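Side-chain contacts in lysozyme (Penaeus vannamei, PDB 6UKC), which probably hydrolyses the beta-1,4 linkages between the amino sugars of bacterial peptidoglycan and of chitodextrins: residues K28-V31 against C32-E35; L91-A94 against E95-R99; R99-E102 against R103-R107; V115-S119 against K120-R124. All coordinates share one frame; numbering follows the deposited sequence.

Interaction 1. Residues K28-V31 against C32-E35; sequences KNWV and CIAE
Trp30 and Ile33 lie side by side on one flank of helix 24-38 and point the same way, three residues apart. The end of the isoleucine, CD1, comes to 4.0 Å from Trp30 CE3 and meets the indole at an oblique angle. Ile33 CG1 stands beside its own backbone N (chi1 -69°), which turns the chain back along the helix and brings CG1 within 3.2 Å of Asn29 O. This is the tight part of the contact. A broad ring and a branched chain suit it, because the indole is walled in by Leu16 of helix 9-20, by Leu91 of helix 88-105 and by the rings of Phe58, Tyr111 and Trp114. Small Ala34 takes the place facing Phe12, its CB 3.4 Å from Trp30 O. Cys32, also buried, turns its sulphur outward from the helix into the disulfide with Cys121.

The loose side carries the partly exposed residues. Lys28 sends an extended chain away to a salt bridge with Asp127, and Glu35 reaches Tyr129, so neither polar end bonds within the turn. Four backbone bonds join the two halves, among them Ala34 N to Trp30 O at 2.8 Å and Glu35 N to Val31 O at 2.8 Å. Their polar groups are therefore satisfied inside the helix, and its buried flank can offer the core a largely apolar surface, with the amide of buried Asn29 bonded to Asp25 O.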
loop_
_atom_site.group_PDB
_atom_site.type_symbol
_atom_site.label_atom_id
_atom_site.label_comp_id
_atom_site.label_asym_id
_atom_site.label_seq_id
_atom_site.Cartn_x
_atom_site.Cartn_y
_atom_site.Cartn_z
ATOM N N LYS A 28 10.982 3.417 0.645
ATOM C CA LYS A 28 11.527 2.031 0.515
ATOM C C LYS A 28 10.469 1.033 1.007
ATOM O O LYS A 28 10.331 -0.056 0.392
ATOM C CB LYS A 28 12.864 1.878 1.245
ATOM C CG LYS A 28 12.817 1.993 2.761
ATOM C CD LYS A 28 14.196 2.179 3.339
ATOM C CE LYS A 28 14.279 1.902 4.823
ATOM N NZ LYS A 28 15.658 2.189 5.306
ATOM N N ASN A 29 9.720 1.405 2.050
ATOM C CA ASN A 29 8.671 0.530 2.628
ATOM C C ASN A 29 7.485 0.454 1.655
ATOM O O ASN A 29 6.963 -0.663 1.468
ATOM C CB ASN A 29 8.295 0.956 4.046
ATOM C CG ASN A 29 9.283 0.445 5.077
ATOM O OD1 ASN A 29 9.452 -0.755 5.210
ATOM N ND2 ASN A 29 9.986 1.337 5.763
ATOM N N TRP A 30 7.027 1.572 1.074
ATOM C CA TRP A 30 5.807 1.500 0.222
ATOM C C TRP A 30 6.157 0.759 -1.079
ATOM O O TRP A 30 5.344 -0.096 -1.530
ATOM C CB TRP A 30 5.162 2.882 -0.016
ATOM C CG TRP A 30 4.495 3.490 1.183
ATOM C CD1 TRP A 30 4.687 4.762 1.648
ATOM C CD2 TRP A 30 3.491 2.899 2.043
ATOM N NE1 TRP A 30 3.903 4.997 2.749
ATOM C CE2 TRP A 30 3.158 3.873 3.021
ATOM C CE3 TRP A 30 2.849 1.653 2.102
ATOM C CZ2 TRP A 30 2.227 3.639 4.030
ATOM C CZ3 TRP A 30 1.941 1.412 3.113
ATOM C CH2 TRP A 30 1.624 2.397 4.053
ATOM N N VAL A 31 7.328 1.021 -1.662
ATOM C CA VAL A 31 7.757 0.323 -2.917
ATOM C C VAL A 31 7.750 -1.204 -2.689
ATOM O O VAL A 31 7.171 -1.982 -3.536
ATOM C CB VAL A 31 9.134 0.836 -3.371
ATOM C CG1 VAL A 31 9.733 -0.017 -4.474
ATOM C CG2 VAL A 31 9.071 2.303 -3.800
ATOM N N CYS A 32 8.386 -1.647 -1.604
ATOM C CA CYS A 32 8.514 -3.087 -1.272
ATOM C C CYS A 32 7.107 -3.696 -1.129
ATOM O O CYS A 32 6.854 -4.802 -1.742
ATOM C CB CYS A 32 9.329 -3.311 -0.008
ATOM S SG CYS A 32 9.714 -5.060 0.240
ATOM N N ILE A 33 6.243 -3.028 -0.345
ATOM C CA ILE A 33 4.859 -3.511 -0.072
ATOM C C ILE A 33 4.107 -3.597 -1.398
ATOM O O ILE A 33 3.524 -4.685 -1.638
ATOM C CB ILE A 33 4.133 -2.662 0.982
ATOM C CG1 ILE A 33 4.774 -2.878 2.354
ATOM C CG2 ILE A 33 2.639 -2.980 1.005
ATOM C CD1 ILE A 33 4.414 -1.813 3.359
ATOM N N ALA A 34 4.160 -2.543 -2.237
ATOM C CA ALA A 34 3.475 -2.521 -3.555
ATOM C C ALA A 34 3.989 -3.651 -4.451
ATOM O O ALA A 34 3.160 -4.275 -5.165
ATOM C CB ALA A 34 3.660 -1.195 -4.252
ATOM N N GLU A 35 5.314 -3.841 -4.519
ATOM C CA GLU A 35 5.865 -4.902 -5.394
ATOM C C GLU A 35 5.134 -6.206 -5.057
ATOM O O GLU A 35 4.531 -6.821 -5.970
ATOM C CB GLU A 35 7.375 -5.086 -5.250
ATOM C CG GLU A 35 7.924 -5.938 -6.382
ATOM C CD GLU A 35 9.384 -6.323 -6.331
ATOM O OE1 GLU A 35 9.654 -7.436 -6.732
ATOM O OE2 GLU A 35 10.243 -5.504 -5.923
#

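Interaction 2. Residues L91-A94 against E95-R99; sequences LRCA and ETIRR
Leu91 and Glu95, one helical turn apart, make the first of two side-chain contacts here, and it joins an apolar branch to an acid. The glutamate chain runs extended back along the helix, and its OE1 stops 4.1 Å from Leu91 CD1, the two side chains passing at a slant. CG of Glu95 stands beside its own backbone N (chi1 -71°), which lays it 3.4 Å from Leu91 O. The leucine belongs to the buried flank, against Leu16 and Tyr20, while the partly exposed acid suits the border with solvent.

The second contact is apolar. Cys93 SG and Ile97 CD1 meet at 4.2 Å on another flank, where the sulphur is tied to Cys75 and the isoleucine packs on Trp65, Ala113 and Trp114. A compact disulfide sulphur and a branched chain fill this buried strip without any polar end to satisfy.

Backbone bonds supply the remainder. Arg98 N reaches Ala94 O at 2.8 Å in a practically straight bond (178°), and Ile97 N reaches Cys93 O at 2.8 Å. Of the charged ends, Arg92 makes a salt bridge with Glu89; Arg98 is an exception, lying over Trp30 with a weak hydrogen bond to Tyr111. Such a sided arrangement, mostly apolar inward and charged outward, is that of an amphipathic helix, here the long helix 88-105 of the C-type lysozyme fold, fastened by a disulfide.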
loop_
_atom_site.group_PDB
_atom_site.type_symbol
_atom_site.label_atom_id
_atom_site.label_comp_id
_atom_site.label_asym_id
_atom_site.label_seq_id
_atom_site.Cartn_x
_atom_site.Cartn_y
_atom_site.Cartn_z
ATOM N N LEU A 91 -2.641 5.953 -1.200
ATOM C CA LEU A 91 -1.559 6.357 -0.276
ATOM C C LEU A 91 -2.198 6.917 1.003
ATOM O O LEU A 91 -1.845 6.419 2.123
ATOM C CB LEU A 91 -0.666 7.356 -1.012
ATOM C CG LEU A 91 0.516 7.926 -0.226
ATOM C CD1 LEU A 91 1.409 6.825 0.351
ATOM C CD2 LEU A 91 1.320 8.855 -1.109
ATOM N N ARG A 92 -3.137 7.870 0.861
ATOM C CA ARG A 92 -3.791 8.487 2.040
ATOM C C ARG A 92 -4.316 7.351 2.936
ATOM O O ARG A 92 -4.031 7.365 4.163
ATOM C CB ARG A 92 -4.859 9.487 1.602
ATOM C CG ARG A 92 -5.436 10.320 2.740
ATOM C CD ARG A 92 -6.401 11.385 2.223
ATOM N NE ARG A 92 -5.651 12.410 1.503
ATOM C CZ ARG A 92 -5.927 12.867 0.277
ATOM N NH1 ARG A 92 -6.999 12.454 -0.380
ATOM N NH2 ARG A 92 -5.158 13.788 -0.275
ATOM N N CYS A 93 -4.974 6.345 2.345
ATOM C CA CYS A 93 -5.621 5.257 3.121
ATOM C C CYS A 93 -4.562 4.295 3.698
ATOM O O CYS A 93 -4.719 3.828 4.887
ATOM C CB CYS A 93 -6.658 4.528 2.284
ATOM S SG CYS A 93 -7.513 3.223 3.199
ATOM N N ALA A 94 -3.502 4.003 2.942
ATOM C CA ALA A 94 -2.387 3.161 3.451
ATOM C C ALA A 94 -1.762 3.865 4.669
ATOM O O ALA A 94 -1.532 3.206 5.694
ATOM C CB ALA A 94 -1.378 2.847 2.356
ATOM N N GLU A 95 -1.558 5.180 4.621
ATOM C CA GLU A 95 -0.955 5.897 5.781
ATOM C C GLU A 95 -1.872 5.810 7.002
ATOM O O GLU A 95 -1.337 5.811 8.129
ATOM C CB GLU A 95 -0.703 7.356 5.429
ATOM C CG GLU A 95 0.438 7.493 4.443
ATOM C CD GLU A 95 0.738 8.913 4.008
ATOM O OE1 GLU A 95 1.880 9.179 3.623
ATOM O OE2 GLU A 95 -0.186 9.732 4.044
ATOM N N THR A 96 -3.194 5.829 6.800
ATOM C CA THR A 96 -4.192 5.613 7.885
ATOM C C THR A 96 -4.103 4.174 8.419
ATOM O O THR A 96 -4.215 3.986 9.669
ATOM C CB THR A 96 -5.614 5.896 7.390
ATOM O OG1 THR A 96 -5.599 7.270 7.035
ATOM C CG2 THR A 96 -6.691 5.624 8.421
ATOM N N ILE A 97 -3.986 3.186 7.518
ATOM C CA ILE A 97 -3.824 1.758 7.937
ATOM C C ILE A 97 -2.546 1.648 8.784
ATOM O O ILE A 97 -2.621 1.087 9.898
ATOM C CB ILE A 97 -3.819 0.815 6.723
ATOM C CG1 ILE A 97 -5.198 0.791 6.049
ATOM C CG2 ILE A 97 -3.341 -0.587 7.105
ATOM C CD1 ILE A 97 -5.211 0.098 4.728
ATOM N N ARG A 98 -1.431 2.195 8.300
ATOM C CA ARG A 98 -0.146 2.271 9.043
ATOM C C ARG A 98 -0.343 3.022 10.371
ATOM O O ARG A 98 0.126 2.527 11.394
ATOM C CB ARG A 98 0.944 2.975 8.226
ATOM C CG ARG A 98 2.346 2.724 8.772
ATOM C CD ARG A 98 3.425 3.590 8.133
ATOM N NE ARG A 98 3.059 4.988 8.213
ATOM C CZ ARG A 98 3.286 5.901 7.279
ATOM N NH1 ARG A 98 3.904 5.570 6.154
ATOM N NH2 ARG A 98 2.870 7.148 7.466
ATOM N N ARG A 99 -1.018 4.170 10.365
ATOM C CA ARG A 99 -1.222 4.981 11.596
ATOM C C ARG A 99 -2.002 4.136 12.612
ATOM O O ARG A 99 -1.506 4.001 13.757
ATOM C CB ARG A 99 -1.891 6.327 11.302
ATOM C CG ARG A 99 -1.977 7.243 12.518
ATOM C CD ARG A 99 -2.577 8.605 12.247
ATOM N NE ARG A 99 -3.487 8.616 11.100
ATOM C CZ ARG A 99 -3.163 8.948 9.838
ATOM N NH1 ARG A 99 -1.939 9.332 9.512
ATOM N NH2 ARG A 99 -4.082 8.916 8.891
#

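Interaction 3. Residues R99-E102 against R103-R107; sequences RDTE and RFRGR
Thr101 and Arg105 lie side by side and point the same way, four residues apart near the end of helix 88-105. The methyl CG2 of Thr101 sits at the edge of the guanidinium, close to its plane, 3.8 Å from Arg105 NE. With CG2 anti to the backbone N, OG1 of Thr101 stands beside that N (chi1 -63°) and bonds back to Ile97 O, leaving the methyl to meet the arginine. Threonine suits the spot because one branch can bond to the backbone while the other packs.

Phe104 is turned differently: it presents the rim of its ring to the backbone, with CD2 3.5 Å from Asp100 O, which lies near the ring plane. Glu102 extends from the side of the last turn, and the chain beyond Gly106 passes its carboxylate. Its CG approaches the edge of the Arg107 guanidinium, NH1 being 4.4 Å away.

The helix ends at Arg105, and Gly106 is the first residue beyond it, its N still bonded to Glu102 O at 2.8 Å. Its positive phi (126°) swings the chain away, at angles where a CB would press on the preceding carbonyl oxygen, so the lack of a side chain fits. Chemically, the helix end is held by backbone bonds and by the Glu102 carboxylate, which binds Gly108 N of the following loop. The Arg107 guanidinium, its NH1 5.1 Å from Glu102 OE2 and too far for a direct salt bridge, may add a weak long-range attraction.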
loop_
_atom_site.group_PDB
_atom_site.type_symbol
_atom_site.label_atom_id
_atom_site.label_comp_id
_atom_site.label_asym_id
_atom_site.label_seq_id
_atom_site.Cartn_x
_atom_site.Cartn_y
_atom_site.Cartn_z
ATOM N N ARG A 99 -1.018 4.170 10.365
ATOM C CA ARG A 99 -1.222 4.981 11.596
ATOM C C ARG A 99 -2.002 4.136 12.612
ATOM O O ARG A 99 -1.506 4.001 13.757
ATOM C CB ARG A 99 -1.891 6.327 11.302
ATOM C CG ARG A 99 -1.977 7.243 12.518
ATOM C CD ARG A 99 -2.577 8.605 12.247
ATOM N NE ARG A 99 -3.487 8.616 11.100
ATOM C CZ ARG A 99 -3.163 8.948 9.838
ATOM N NH1 ARG A 99 -1.939 9.332 9.512
ATOM N NH2 ARG A 99 -4.082 8.916 8.891
ATOM N N ASP A 100 -3.139 3.551 12.226
ATOM C CA ASP A 100 -3.997 2.816 13.203
ATOM C C ASP A 100 -3.285 1.559 13.725
ATOM O O ASP A 100 -3.316 1.308 14.968
ATOM C CB ASP A 100 -5.349 2.458 12.580
ATOM C CG ASP A 100 -6.228 3.688 12.389
ATOM O OD1 ASP A 100 -5.729 4.822 12.593
ATOM O OD2 ASP A 100 -7.414 3.505 12.042
ATOM N N THR A 101 -2.670 0.794 12.818
ATOM C CA THR A 101 -1.927 -0.442 13.164
ATOM C C THR A 101 -0.867 -0.082 14.205
ATOM O O THR A 101 -0.805 -0.782 15.229
ATOM C CB THR A 101 -1.308 -1.119 11.936
ATOM O OG1 THR A 101 -2.379 -1.512 11.086
ATOM C CG2 THR A 101 -0.482 -2.336 12.282
ATOM N N GLU A 102 -0.079 0.966 13.959
ATOM C CA GLU A 102 0.978 1.402 14.901
ATOM C C GLU A 102 0.325 1.709 16.254
ATOM O O GLU A 102 0.853 1.255 17.277
ATOM C CB GLU A 102 1.732 2.604 14.332
ATOM C CG GLU A 102 2.735 3.195 15.307
ATOM C CD GLU A 102 3.877 3.946 14.652
ATOM O OE1 GLU A 102 3.620 5.026 14.077
ATOM O OE2 GLU A 102 5.024 3.446 14.717
ATOM N N ARG A 103 -0.799 2.431 16.234
ATOM C CA ARG A 103 -1.603 2.812 17.424
ATOM C C ARG A 103 -1.803 1.595 18.329
ATOM O O ARG A 103 -1.386 1.679 19.495
ATOM C CB ARG A 103 -2.923 3.443 16.969
ATOM C CG ARG A 103 -4.015 3.536 18.025
ATOM C CD ARG A 103 -4.506 4.958 18.218
ATOM N NE ARG A 103 -3.526 5.699 19.009
ATOM C CZ ARG A 103 -3.609 6.983 19.352
ATOM N NH1 ARG A 103 -4.648 7.719 18.980
ATOM N NH2 ARG A 103 -2.640 7.525 20.074
ATOM N N PHE A 104 -2.374 0.502 17.808
ATOM C CA PHE A 104 -2.728 -0.722 18.578
ATOM C C PHE A 104 -1.525 -1.660 18.780
ATOM O O PHE A 104 -1.503 -2.354 19.795
ATOM C CB PHE A 104 -3.896 -1.437 17.903
ATOM C CG PHE A 104 -5.201 -0.721 18.135
ATOM C CD1 PHE A 104 -5.886 -0.880 19.335
ATOM C CD2 PHE A 104 -5.710 0.163 17.191
ATOM C CE1 PHE A 104 -7.068 -0.195 19.566
ATOM C CE2 PHE A 104 -6.886 0.856 17.434
ATOM C CZ PHE A 104 -7.565 0.670 18.615
ATOM N N ARG A 105 -0.562 -1.698 17.862
ATOM C CA ARG A 105 0.475 -2.762 17.815
ATOM C C ARG A 105 1.753 -2.274 18.516
ATOM O O ARG A 105 2.441 -3.096 19.133
ATOM C CB ARG A 105 0.709 -3.196 16.361
ATOM C CG ARG A 105 0.834 -4.701 16.183
ATOM C CD ARG A 105 -0.468 -5.400 15.852
ATOM N NE ARG A 105 -0.553 -5.541 14.406
ATOM C CZ ARG A 105 -1.042 -6.586 13.726
ATOM N NH1 ARG A 105 -1.532 -7.655 14.340
ATOM N NH2 ARG A 105 -1.032 -6.547 12.403
ATOM N N GLY A 106 2.069 -0.988 18.428
ATOM C CA GLY A 106 3.249 -0.409 19.090
ATOM C C GLY A 106 4.111 0.328 18.092
ATOM O O GLY A 106 3.936 0.093 16.856
ATOM N N ARG A 107 5.003 1.186 18.601
ATOM C CA ARG A 107 5.895 2.063 17.790
ATOM C C ARG A 107 6.587 1.220 16.716
ATOM O O ARG A 107 7.146 0.182 17.080
ATOM C CB ARG A 107 7.001 2.709 18.631
ATOM C CG ARG A 107 6.539 3.368 19.921
ATOM C CD ARG A 107 6.082 4.799 19.745
ATOM N NE ARG A 107 5.070 5.067 20.747
ATOM C CZ ARG A 107 3.774 4.798 20.611
ATOM N NH1 ARG A 107 3.303 4.271 19.491
ATOM N NH2 ARG A 107 2.943 5.083 21.601
#

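Interaction 4. Residues V115-S119 against K120-R124; sequences VAYNS and KCKNR
Tyr117 CG is anti to the backbone N (chi1 174°), which swings the ring toward Lys122 at the end of the segment. Lys122 CA stands over one face, and Lys122 CB comes to 3.6 Å from Tyr117 CE2. The lysine's own first torsion (chi1 180°) then carries CG on beside the ring, 3.9 Å from Tyr117 OH, the two side chains crossing at about a right angle. Cys121 adds CB at 3.7 Å from Tyr117 CD1, approaching obliquely. A flat ring suits this place, since it can also pack on Asn29 and Ile33 of helix 24-38, whereas the lysine can carry its charge to the exposed surface.

In the backbone, Tyr117 O accepts two bonds. The one from Lys122 N, at 2.8 Å and five residues on, is that of a pi-type turn; the one from Cys121 N, at 3.1 Å and from above the carbonyl plane, is the usual alpha-type bond. Nearer the start of the helix, Val115 O also has two donors, Ser119 OG at 3.0 Å and Ser119 N. The chain then leaves through a type II turn from Cys121 to Arg124, in which Asn123 accepts a positive phi (78°), as asparagine readily does. Two carbonyls, of Val115 and Tyr117, thus each serve two donors, and the link between Tyr117 and Lys122 is one of aliphatic carbon against an aromatic face.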
loop_
_atom_site.group_PDB
_atom_site.type_symbol
_atom_site.label_atom_id
_atom_site.label_comp_id
_atom_site.label_asym_id
_atom_site.label_seq_id
_atom_site.Cartn_x
_atom_site.Cartn_y
_atom_site.Cartn_z
ATOM N N VAL A 115 0.469 -8.489 4.717
ATOM C CA VAL A 115 1.028 -9.864 4.608
ATOM C C VAL A 115 2.361 -9.772 3.852
ATOM O O VAL A 115 3.338 -10.349 4.340
ATOM C CB VAL A 115 0.019 -10.835 3.965
ATOM C CG1 VAL A 115 0.550 -12.255 3.889
ATOM C CG2 VAL A 115 -1.303 -10.838 4.717
ATOM N N ALA A 116 2.442 -9.005 2.758
ATOM C CA ALA A 116 3.691 -8.878 1.962
ATOM C C ALA A 116 4.799 -8.255 2.818
ATOM O O ALA A 116 5.984 -8.633 2.633
ATOM C CB ALA A 116 3.470 -8.078 0.694
ATOM N N TYR A 117 4.446 -7.321 3.707
ATOM C CA TYR A 117 5.442 -6.620 4.558
ATOM C C TYR A 117 6.074 -7.650 5.500
ATOM O O TYR A 117 7.304 -7.683 5.607
ATOM C CB TYR A 117 4.863 -5.426 5.327
ATOM C CG TYR A 117 5.866 -4.842 6.291
ATOM C CD1 TYR A 117 6.869 -3.990 5.856
ATOM C CD2 TYR A 117 5.868 -5.214 7.627
ATOM C CE1 TYR A 117 7.823 -3.492 6.727
ATOM C CE2 TYR A 117 6.807 -4.722 8.515
ATOM C CZ TYR A 117 7.790 -3.858 8.061
ATOM O OH TYR A 117 8.708 -3.367 8.936
ATOM N N ASN A 118 5.240 -8.490 6.110
ATOM C CA ASN A 118 5.642 -9.462 7.154
ATOM C C ASN A 118 6.545 -10.527 6.513
ATOM O O ASN A 118 7.500 -10.951 7.178
ATOM C CB ASN A 118 4.411 -10.021 7.876
ATOM C CG ASN A 118 3.689 -8.970 8.695
ATOM O OD1 ASN A 118 4.309 -8.027 9.189
ATOM N ND2 ASN A 118 2.384 -9.115 8.844
ATOM N N SER A 119 6.310 -10.905 5.249
ATOM C CA SER A 119 7.050 -12.018 4.599
ATOM C C SER A 119 8.243 -11.490 3.792
ATOM O O SER A 119 9.240 -12.204 3.715
ATOM C CB SER A 119 6.138 -12.837 3.747
ATOM O OG SER A 119 5.372 -11.975 2.938
ATOM N N LYS A 120 8.165 -10.303 3.189
ATOM C CA LYS A 120 9.150 -9.918 2.140
ATOM C C LYS A 120 9.949 -8.655 2.495
ATOM O O LYS A 120 10.999 -8.438 1.853
ATOM C CB LYS A 120 8.412 -9.740 0.815
ATOM C CG LYS A 120 7.825 -11.029 0.271
ATOM C CD LYS A 120 8.861 -11.859 -0.416
ATOM C CE LYS A 120 8.523 -13.330 -0.439
ATOM N NZ LYS A 120 7.137 -13.532 -0.912
ATOM N N CYS A 121 9.474 -7.815 3.416
ATOM C CA CYS A 121 10.024 -6.455 3.585
ATOM C C CYS A 121 10.548 -6.221 5.007
ATOM O O CYS A 121 11.518 -5.463 5.136
ATOM C CB CYS A 121 8.972 -5.420 3.214
ATOM S SG CYS A 121 8.238 -5.672 1.579
ATOM N N LYS A 122 9.925 -6.804 6.035
ATOM C CA LYS A 122 10.318 -6.572 7.444
ATOM C C LYS A 122 11.738 -7.101 7.664
ATOM O O LYS A 122 11.996 -8.261 7.324
ATOM C CB LYS A 122 9.372 -7.249 8.438
ATOM C CG LYS A 122 9.780 -7.022 9.889
ATOM C CD LYS A 122 8.804 -7.537 10.931
ATOM C CE LYS A 122 8.207 -8.897 10.622
ATOM N NZ LYS A 122 7.995 -9.699 11.860
ATOM N N ASN A 123 12.622 -6.263 8.205
ATOM C CA ASN A 123 13.972 -6.647 8.690
ATOM C C ASN A 123 14.931 -6.796 7.500
ATOM O O ASN A 123 16.126 -7.087 7.730
ATOM C CB ASN A 123 13.886 -7.888 9.577
ATOM C CG ASN A 123 13.332 -7.574 10.957
ATOM O OD1 ASN A 123 13.180 -6.416 11.343
ATOM N ND2 ASN A 123 13.019 -8.601 11.721
ATOM N N ARG A 124 14.464 -6.533 6.286
ATOM C CA ARG A 124 15.329 -6.510 5.094
ATOM C C ARG A 124 16.078 -5.189 5.062
ATOM O O ARG A 124 15.683 -4.193 5.696
ATOM C CB ARG A 124 14.518 -6.691 3.810
ATOM C CG ARG A 124 13.771 -8.017 3.732
ATOM C CD ARG A 124 14.713 -9.171 3.443
ATOM N NE ARG A 124 14.115 -10.500 3.517
ATOM C CZ ARG A 124 14.204 -11.334 4.573
ATOM N NH1 ARG A 124 13.657 -12.538 4.526
ATOM N NH2 ARG A 124 14.814 -10.970 5.687
#

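In the fold
Interaction 1 is the buried one, its centre about 7 Å from the centre of the chain, whereas interaction 3 is a surface contact with its centre about 16 Å from that point; interactions 2 and 4 are partly buried. Interactions 2 and 3 share helix 88-105 and the residue Arg99, and along it the chemistry passes from apolar strips to arginines and a carboxylate. Interaction 1, on helix 24-38, touches interaction 2 through the indole of Trp30, whose CH2 is 3.5 Å from Ala94 CB. Interaction 4, on helix 115-121, is joined to it by the Cys32-Cys121 disulfide and touches neither 2 nor 3. Helix 24-38 thus bridges helices 88-105 and 115-121.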